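Local coordinates for hypothetical protein yiiM (Escherichia coli, PDB 1O65), which is of uncharacterised function but, as a MOSC-domain protein, probably binds molybdenum and may act as an oxidoreductase on nitrogenous compounds, at residues Gln87-Phe96 / Leu135-Ile144. Numbering follows the deposited sequence.
Sequences QAELFVAPAF and LNYHFDISDI
The F139 ring meets both F91 and F96, and the three form an aromatic cluster. Its CZ stands over the centre of one F96 face, 3.6 Å above the plane, and the two planes meet obliquely at 43°. The F91 and F139 planes are only 4° from parallel, but the rings are offset so far that little of one lies over the other, with centroids 5.2 Å apart. At the F139 edge, CE1 meets A95 CB at 3.4 Å. F139 CG sits beside its own backbone N (chi1 -67°), which turns the ring across to 87-96. I141 CD1 reaches the F91 edge in plane, 3.5 Å from CZ. No hydrogen bond crosses this contact. It is mostly apolar packing within the MOSC domain, joining the loop before strand 100-102 to helix 134-138 and the turn after it. H138 ND1 lies over one F139 face, buried and without a hydrogen-bond partner. An alanine at F96 would remove the face under F139 CZ and is likely to leave that ring freer to shift. Further out, Y72 stacks on F96, and W80 of helix 75-83 meets both F91 and F96. M148 of helix 144-151 packs on F96 and L135.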
loop_
_atom_site.group_PDB
_atom_site.type_symbol
_atom_site.label_atom_id
_atom_site.label_comp_id
_atom_site.label_asym_id
_atom_site.label_seq_id
_atom_site.Cartn_x
_atom_site.Cartn_y
_atom_site.Cartn_z
ATOM N N GLN A 87 9.313 -22.357 -3.307
ATOM C CA GLN A 87 9.011 -21.781 -2.005
ATOM C C GLN A 87 7.607 -21.195 -1.929
ATOM O O GLN A 87 7.370 -20.214 -1.229
ATOM C CB GLN A 87 10.056 -20.751 -1.591
ATOM C CG GLN A 87 10.377 -19.731 -2.688
ATOM C CD GLN A 87 11.892 -19.711 -2.880
ATOM O OE1 GLN A 87 12.347 -20.309 -3.974
ATOM N NE2 GLN A 87 12.604 -19.204 -2.012
ATOM N N ALA A 88 6.644 -21.893 -2.500
ATOM C CA ALA A 88 5.248 -21.523 -2.524
ATOM C C ALA A 88 4.597 -21.408 -1.151
ATOM O O ALA A 88 3.633 -20.640 -1.029
ATOM C CB ALA A 88 4.456 -22.521 -3.376
ATOM N N GLU A 89 5.100 -22.099 -0.122
ATOM C CA GLU A 89 4.536 -22.034 1.202
ATOM C C GLU A 89 4.760 -20.658 1.835
ATOM O O GLU A 89 4.061 -20.326 2.788
ATOM C CB GLU A 89 5.103 -23.017 2.229
ATOM C CG GLU A 89 5.930 -24.163 1.791
ATOM C CD GLU A 89 7.300 -23.775 1.262
ATOM O OE1 GLU A 89 8.165 -23.467 2.109
ATOM O OE2 GLU A 89 7.459 -23.814 0.030
ATOM N N LEU A 90 5.810 -19.968 1.404
ATOM C CA LEU A 90 6.112 -18.658 1.944
ATOM C C LEU A 90 5.128 -17.602 1.454
ATOM O O LEU A 90 4.941 -16.600 2.129
ATOM C CB LEU A 90 7.516 -18.190 1.520
ATOM C CG LEU A 90 8.686 -19.080 1.925
ATOM C CD1 LEU A 90 9.964 -18.549 1.285
ATOM C CD2 LEU A 90 8.790 -19.199 3.440
ATOM N N PHE A 91 4.508 -17.836 0.306
ATOM C CA PHE A 91 3.631 -16.823 -0.261
ATOM C C PHE A 91 2.214 -16.920 0.236
ATOM O O PHE A 91 1.287 -17.262 -0.506
ATOM C CB PHE A 91 3.770 -16.818 -1.795
ATOM C CG PHE A 91 5.189 -16.454 -2.195
ATOM C CD1 PHE A 91 5.601 -15.139 -2.255
ATOM C CD2 PHE A 91 6.121 -17.457 -2.453
ATOM C CE1 PHE A 91 6.902 -14.808 -2.603
ATOM C CE2 PHE A 91 7.420 -17.126 -2.807
ATOM C CZ PHE A 91 7.821 -15.804 -2.876
ATOM N N VAL A 92 2.013 -16.586 1.518
ATOM C CA VAL A 92 0.725 -16.567 2.170
ATOM C C VAL A 92 0.662 -15.329 3.079
ATOM O O VAL A 92 1.709 -14.891 3.569
ATOM C CB VAL A 92 0.409 -17.814 2.998
ATOM C CG1 VAL A 92 0.334 -19.079 2.158
ATOM C CG2 VAL A 92 1.445 -18.065 4.091
ATOM N N ALA A 93 -0.489 -14.689 3.179
ATOM C CA ALA A 93 -0.620 -13.514 4.048
ATOM C C ALA A 93 -0.201 -13.912 5.461
ATOM O O ALA A 93 -0.468 -15.044 5.870
ATOM C CB ALA A 93 -2.080 -13.070 3.991
ATOM N N PRO A 94 0.492 -13.066 6.204
ATOM C CA PRO A 94 0.887 -11.748 5.739
ATOM C C PRO A 94 2.375 -11.651 5.473
ATOM O O PRO A 94 3.062 -10.725 5.942
ATOM C CB PRO A 94 0.500 -10.881 6.942
ATOM C CG PRO A 94 0.916 -11.752 8.102
ATOM C CD PRO A 94 0.585 -13.152 7.688
ATOM N N ALA A 95 2.886 -12.510 4.588
ATOM C CA ALA A 95 4.306 -12.548 4.289
ATOM C C ALA A 95 4.875 -11.196 3.888
ATOM O O ALA A 95 6.041 -10.909 4.149
ATOM C CB ALA A 95 4.618 -13.565 3.202
ATOM N N PHE A 96 4.091 -10.340 3.237
ATOM C CA PHE A 96 4.616 -9.036 2.825
ATOM C C PHE A 96 4.502 -7.980 3.902
ATOM O O PHE A 96 4.775 -6.812 3.602
ATOM C CB PHE A 96 3.937 -8.583 1.515
ATOM C CG PHE A 96 4.538 -9.263 0.307
ATOM C CD1 PHE A 96 5.664 -8.751 -0.310
ATOM C CD2 PHE A 96 4.002 -10.443 -0.179
ATOM C CE1 PHE A 96 6.227 -9.387 -1.400
ATOM C CE2 PHE A 96 4.557 -11.091 -1.271
ATOM C CZ PHE A 96 5.669 -10.564 -1.884
ATOM N N LEU A 135 12.835 -7.204 2.363
ATOM C CA LEU A 135 12.079 -8.259 1.724
ATOM C C LEU A 135 12.982 -9.316 1.095
ATOM O O LEU A 135 12.660 -10.510 1.128
ATOM C CB LEU A 135 11.153 -7.648 0.681
ATOM C CG LEU A 135 9.700 -7.330 1.023
ATOM C CD1 LEU A 135 9.450 -7.025 2.502
ATOM C CD2 LEU A 135 9.284 -6.088 0.196
ATOM N N ASN A 136 14.084 -8.937 0.457
ATOM C CA ASN A 136 14.995 -9.870 -0.170
ATOM C C ASN A 136 15.552 -10.921 0.786
ATOM O O ASN A 136 15.870 -12.015 0.319
ATOM C CB ASN A 136 16.156 -9.155 -0.863
ATOM C CG ASN A 136 15.675 -8.270 -1.997
ATOM O OD1 ASN A 136 14.654 -8.565 -2.615
ATOM N ND2 ASN A 136 16.393 -7.194 -2.249
ATOM N N TYR A 137 15.694 -10.606 2.061
ATOM C CA TYR A 137 16.178 -11.532 3.056
ATOM C C TYR A 137 15.032 -12.253 3.764
ATOM O O TYR A 137 15.240 -13.306 4.363
ATOM C CB TYR A 137 17.053 -10.829 4.106
ATOM C CG TYR A 137 18.128 -9.931 3.533
ATOM C CD1 TYR A 137 18.876 -10.325 2.430
ATOM C CD2 TYR A 137 18.410 -8.694 4.097
ATOM C CE1 TYR A 137 19.849 -9.509 1.892
ATOM C CE2 TYR A 137 19.395 -7.877 3.575
ATOM C CZ TYR A 137 20.102 -8.286 2.469
ATOM O OH TYR A 137 21.081 -7.474 1.938
ATOM N N HIS A 138 13.821 -11.717 3.684
ATOM C CA HIS A 138 12.682 -12.342 4.355
ATOM C C HIS A 138 12.160 -13.543 3.585
ATOM O O HIS A 138 11.769 -14.562 4.154
ATOM C CB HIS A 138 11.579 -11.311 4.585
ATOM C CG HIS A 138 10.415 -11.845 5.360
ATOM N ND1 HIS A 138 9.374 -12.522 4.770
ATOM C CD2 HIS A 138 10.136 -11.800 6.683
ATOM C CE1 HIS A 138 8.497 -12.869 5.685
ATOM N NE2 HIS A 138 8.935 -12.441 6.861
ATOM N N PHE A 139 12.148 -13.447 2.264
ATOM C CA PHE A 139 11.692 -14.540 1.414
ATOM C C PHE A 139 12.864 -15.373 0.911
ATOM O O PHE A 139 12.704 -16.353 0.191
ATOM C CB PHE A 139 10.947 -13.984 0.195
ATOM C CG PHE A 139 9.650 -13.317 0.551
ATOM C CD1 PHE A 139 8.556 -14.097 0.893
ATOM C CD2 PHE A 139 9.520 -11.944 0.545
ATOM C CE1 PHE A 139 7.357 -13.506 1.225
ATOM C CE2 PHE A 139 8.318 -11.344 0.861
ATOM C CZ PHE A 139 7.236 -12.127 1.203
ATOM N N ASP A 140 14.072 -14.872 1.174
ATOM C CA ASP A 140 15.303 -15.497 0.744
ATOM C C ASP A 140 15.370 -15.545 -0.783
ATOM O O ASP A 140 15.796 -16.518 -1.396
ATOM C CB ASP A 140 15.453 -16.913 1.307
ATOM C CG ASP A 140 16.931 -17.216 1.549
ATOM O OD1 ASP A 140 17.423 -16.670 2.562
ATOM O OD2 ASP A 140 17.544 -17.943 0.753
ATOM N N ILE A 141 14.814 -14.515 -1.393
ATOM C CA ILE A 141 14.815 -14.326 -2.840
ATOM C C ILE A 141 15.556 -12.993 -3.034
ATOM O O ILE A 141 15.061 -11.920 -2.689
ATOM C CB ILE A 141 13.415 -14.287 -3.441
ATOM C CG1 ILE A 141 12.749 -15.677 -3.347
ATOM C CG2 ILE A 141 13.474 -13.876 -4.917
ATOM C CD1 ILE A 141 11.250 -15.658 -3.576
ATOM N N SER A 142 16.773 -13.113 -3.535
ATOM C CA SER A 142 17.685 -12.008 -3.704
ATOM C C SER A 142 17.137 -10.777 -4.388
ATOM O O SER A 142 17.592 -9.671 -4.040
ATOM C CB SER A 142 18.972 -12.482 -4.393
ATOM O OG SER A 142 18.762 -12.659 -5.786
ATOM N N ASP A 143 16.240 -10.902 -5.353
ATOM C CA ASP A 143 15.701 -9.752 -6.051
ATOM C C ASP A 143 14.196 -9.581 -5.934
ATOM O O ASP A 143 13.607 -8.984 -6.841
ATOM C CB ASP A 143 16.091 -9.854 -7.543
ATOM C CG ASP A 143 15.470 -11.079 -8.197
ATOM O OD1 ASP A 143 15.137 -12.031 -7.460
ATOM O OD2 ASP A 143 15.307 -11.094 -9.436
ATOM N N ILE A 144 13.563 -10.011 -4.845
ATOM C CA ILE A 144 12.106 -9.887 -4.721
ATOM C C ILE A 144 11.697 -8.426 -4.691
ATOM O O ILE A 144 10.744 -8.042 -5.402
ATOM C CB ILE A 144 11.529 -10.690 -3.564
ATOM C CG1 ILE A 144 9.997 -10.733 -3.555
ATOM C CG2 ILE A 144 11.980 -10.146 -2.204
ATOM C CD1 ILE A 144 9.362 -11.660 -4.547
#